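Local coordinates for glycosylation Associate Protein 1 (Streptococcus agalactiae serotype V, PDB 6OYC) that probably acts with Gap2 and Gap3 in the glycosylation and export of surface adhesins, as an accessory Sec system protein of the GT-B clan, at residues Y66-L69 with E70-Y73; K222-S225 with K226-I230. All blocks are in the same frame, centred on the assembly; numbering follows the deposited sequence.

Interactions 1 and 2 are both tight links from a helix to a strand of the same seven-stranded parallel sheet. Residues 66-73 join helix 59-65 to strand 73-75, which is the outermost strand on its side. Residues 222-230 join helix 208-223 to strand 229-233, which lies further in, between strands 2-5 and 250-255. Strands 48-52 and 2-5 separate the two receiving strands. The contact centres are 20 Å apart and the nearest atoms about 9 Å apart, so the two do not touch. Each contains a type I beta turn and a water that meets a carboxylate. Both contacts therefore belong to the helix-to-strand joints of one sheet.

Interaction 1: Y66-L69 with E70-Y73; sequences YDLL and ESGY
The carboxylate of E70 folds back along its own backbone and reaches L69 through a water. The water accepts from L69 N at 3.0 Å and donates to E70 OE1 at 2.6 Å. A bend at the second torsion (chi2 73°) turns E70 back this way. OE1 of E70 also comes within 3.8 Å of L69 CB, so the carboxylate lies beside the base of the leucine side chain. The same residues form part of a type I beta turn from L68 to S71. S71 N donates to L68 O at 2.8 Å, and the N-H points well at the oxygen (160°). The nitrogen sits above the carbonyl plane, 58° out of it. The side chains at the two ends of the turn also meet, with L68 CD2 3.3 Å from S71 OG. L68 continues onto I35, M38 and D42 of helix 33-43, so one end of the turn is buried while E70 is exposed. G72 then takes backbone angles that favour glycine, and Y73 begins the strand. Just before the turn, D67 has positive phi and is the C-prime residue of a Schellman motif. A Schellman stop followed by a beta turn thus makes the alpha-to-beta connection of a Rossmann-like domain.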
# COMPACT_ATOMS: atom_id res chain seq x y z
N TYR A 66 0.98 -8.26 5.29
CA TYR A 66 2.14 -8.61 4.49
C TYR A 66 2.94 -9.77 5.07
O TYR A 66 4.10 -9.96 4.71
CB TYR A 66 3.02 -7.38 4.29
CG TYR A 66 2.27 -6.27 3.59
CD1 TYR A 66 2.09 -6.30 2.21
CD2 TYR A 66 1.67 -5.24 4.32
CE1 TYR A 66 1.38 -5.31 1.56
CE2 TYR A 66 0.95 -4.23 3.68
CZ TYR A 66 0.81 -4.27 2.29
OH TYR A 66 0.10 -3.30 1.61
N ASP A 67 2.32 -10.56 5.96
CA ASP A 67 3.00 -11.69 6.61
C ASP A 67 4.27 -11.22 7.34
O ASP A 67 5.31 -11.89 7.30
CB ASP A 67 3.34 -12.81 5.61
CG ASP A 67 2.11 -13.36 4.90
OD1 ASP A 67 1.01 -13.38 5.49
OD2 ASP A 67 2.25 -13.77 3.73
N LEU A 68 4.18 -10.05 7.97
CA LEU A 68 5.30 -9.48 8.71
C LEU A 68 4.99 -9.23 10.18
O LEU A 68 5.83 -8.69 10.89
CB LEU A 68 5.75 -8.16 8.07
CG LEU A 68 6.45 -8.28 6.72
CD1 LEU A 68 6.69 -6.90 6.16
CD2 LEU A 68 7.76 -9.04 6.89
N LEU A 69 3.81 -9.63 10.65
CA LEU A 69 3.45 -9.36 12.04
C LEU A 69 4.44 -9.98 13.01
O LEU A 69 4.62 -9.48 14.12
CB LEU A 69 2.04 -9.88 12.32
CG LEU A 69 1.53 -9.67 13.75
CD1 LEU A 69 1.46 -8.20 14.06
CD2 LEU A 69 0.17 -10.34 13.93
N GLU A 70 5.10 -11.06 12.61
CA GLU A 70 6.06 -11.74 13.47
C GLU A 70 7.47 -11.19 13.30
O GLU A 70 8.39 -11.69 13.94
CB GLU A 70 6.06 -13.25 13.16
CG GLU A 70 4.73 -13.97 13.48
CD GLU A 70 3.61 -13.64 12.49
OE1 GLU A 70 3.90 -13.12 11.39
OE2 GLU A 70 2.43 -13.87 12.83
N SER A 71 7.66 -10.18 12.45
CA SER A 71 9.01 -9.80 12.07
C SER A 71 9.70 -8.90 13.09
O SER A 71 10.92 -8.72 12.98
CB SER A 71 9.00 -9.11 10.71
OG SER A 71 9.24 -10.06 9.68
N GLY A 72 9.00 -8.36 14.08
CA GLY A 72 9.69 -7.55 15.07
C GLY A 72 9.71 -6.08 14.68
O GLY A 72 10.05 -5.73 13.54
N TYR A 73 9.32 -5.20 15.60
CA TYR A 73 9.26 -3.79 15.26
C TYR A 73 9.43 -2.96 16.51
O TYR A 73 9.16 -3.40 17.63
CB TYR A 73 7.93 -3.42 14.58
CG TYR A 73 6.73 -3.52 15.50
CD1 TYR A 73 6.05 -4.74 15.67
CD2 TYR A 73 6.26 -2.42 16.20
CE1 TYR A 73 4.95 -4.84 16.50
CE2 TYR A 73 5.15 -2.51 17.04
CZ TYR A 73 4.49 -3.73 17.18
OH TYR A 73 3.40 -3.82 18.01
O HOH W 1 2.27 -12.02 9.64

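Interaction 2: K222-S225 with K226-I230; sequences KEVS and KSDTI
The carboxylate of D228 is met by S225 N from above its plane, 46° out of it, and S225 CB lies over the same face. The S225 N to D228 OD2 bond is short, 2.5 Å, and nearly straight (166°). A water donates to the same OD2 at 2.7 Å and also to E223 O, the last carbonyl of the helix. H3 NE2 is a further partner of OD2, while OD1 bonds M1 N. The group is buried, and these partners would be expected to favour its charged form. In return, D228 N donates to S225 O at 2.9 Å, closing a type I beta turn from S225 to D228. S227 N donates to S225 OG at 3.0 Å, which makes an ST turn within it. S225 is therefore gripped through N, O and OG. On the buried side V224 CG1, set anti to its own nitrogen (chi1 -178°), packs 3.9 Å from D228 CB and 4.3 Å from I230 CG1. V224 also touches Y219 and H3. I230 reaches Y216 and L220 of helix 208-223 and I5 of strand 2-5. The turn thus leads from that helix into strand 229-233, between strands 2-5 and 250-255.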
# COMPACT_ATOMS: atom_id res chain seq x y z
N LYS A 222 20.94 3.30 21.44
CA LYS A 222 20.81 2.11 22.28
C LYS A 222 20.73 0.81 21.49
O LYS A 222 21.15 -0.23 22.00
CB LYS A 222 19.56 2.20 23.16
CG LYS A 222 19.55 3.33 24.16
CD LYS A 222 18.35 3.18 25.10
CE LYS A 222 18.65 2.22 26.26
NZ LYS A 222 17.47 2.06 27.17
N GLU A 223 20.18 0.83 20.27
CA GLU A 223 19.73 -0.42 19.66
C GLU A 223 20.50 -0.83 18.41
O GLU A 223 20.38 -1.99 17.99
CB GLU A 223 18.24 -0.33 19.32
CG GLU A 223 17.38 -0.04 20.53
CD GLU A 223 17.35 -1.22 21.48
OE1 GLU A 223 17.53 -2.36 21.00
OE2 GLU A 223 17.13 -1.01 22.70
N VAL A 224 21.26 0.07 17.81
CA VAL A 224 22.00 -0.23 16.59
C VAL A 224 23.43 -0.53 17.00
O VAL A 224 24.09 0.29 17.64
CB VAL A 224 21.92 0.93 15.59
CG1 VAL A 224 22.66 0.60 14.32
CG2 VAL A 224 20.46 1.25 15.29
N SER A 225 23.92 -1.71 16.65
CA SER A 225 25.31 -1.99 16.94
C SER A 225 26.19 -1.47 15.80
O SER A 225 25.73 -1.25 14.68
CB SER A 225 25.53 -3.48 17.15
OG SER A 225 26.82 -3.83 16.69
N LYS A 226 27.47 -1.29 16.11
CA LYS A 226 28.42 -0.81 15.11
C LYS A 226 28.50 -1.75 13.92
O LYS A 226 28.86 -1.32 12.81
CB LYS A 226 29.80 -0.63 15.75
CG LYS A 226 29.76 -0.08 17.19
CD LYS A 226 29.74 -1.19 18.22
CE LYS A 226 29.11 -0.72 19.51
NZ LYS A 226 28.66 -1.87 20.31
N SER A 227 28.17 -3.03 14.10
CA SER A 227 28.21 -3.99 13.01
C SER A 227 26.84 -4.19 12.36
O SER A 227 26.70 -5.08 11.52
CB SER A 227 28.74 -5.32 13.52
OG SER A 227 27.90 -5.84 14.52
N ASP A 228 25.85 -3.39 12.72
CA ASP A 228 24.52 -3.49 12.13
C ASP A 228 24.45 -2.67 10.84
O ASP A 228 25.34 -1.88 10.52
CB ASP A 228 23.46 -3.01 13.12
CG ASP A 228 23.23 -3.99 14.24
OD1 ASP A 228 23.50 -5.20 14.05
OD2 ASP A 228 22.76 -3.53 15.31
N THR A 229 23.35 -2.87 10.12
CA THR A 229 23.05 -2.13 8.90
C THR A 229 21.67 -1.50 9.02
O THR A 229 20.72 -2.16 9.45
CB THR A 229 23.13 -3.03 7.66
OG1 THR A 229 24.49 -3.44 7.47
CG2 THR A 229 22.61 -2.30 6.39
N ILE A 230 21.57 -0.24 8.66
CA ILE A 230 20.29 0.45 8.60
C ILE A 230 19.90 0.52 7.13
O ILE A 230 20.68 0.98 6.29
CB ILE A 230 20.37 1.85 9.22
CG1 ILE A 230 20.79 1.75 10.68
CG2 ILE A 230 19.04 2.55 9.12
CD1 ILE A 230 20.93 3.08 11.34
O HOH W 2 21.75 -4.31 17.73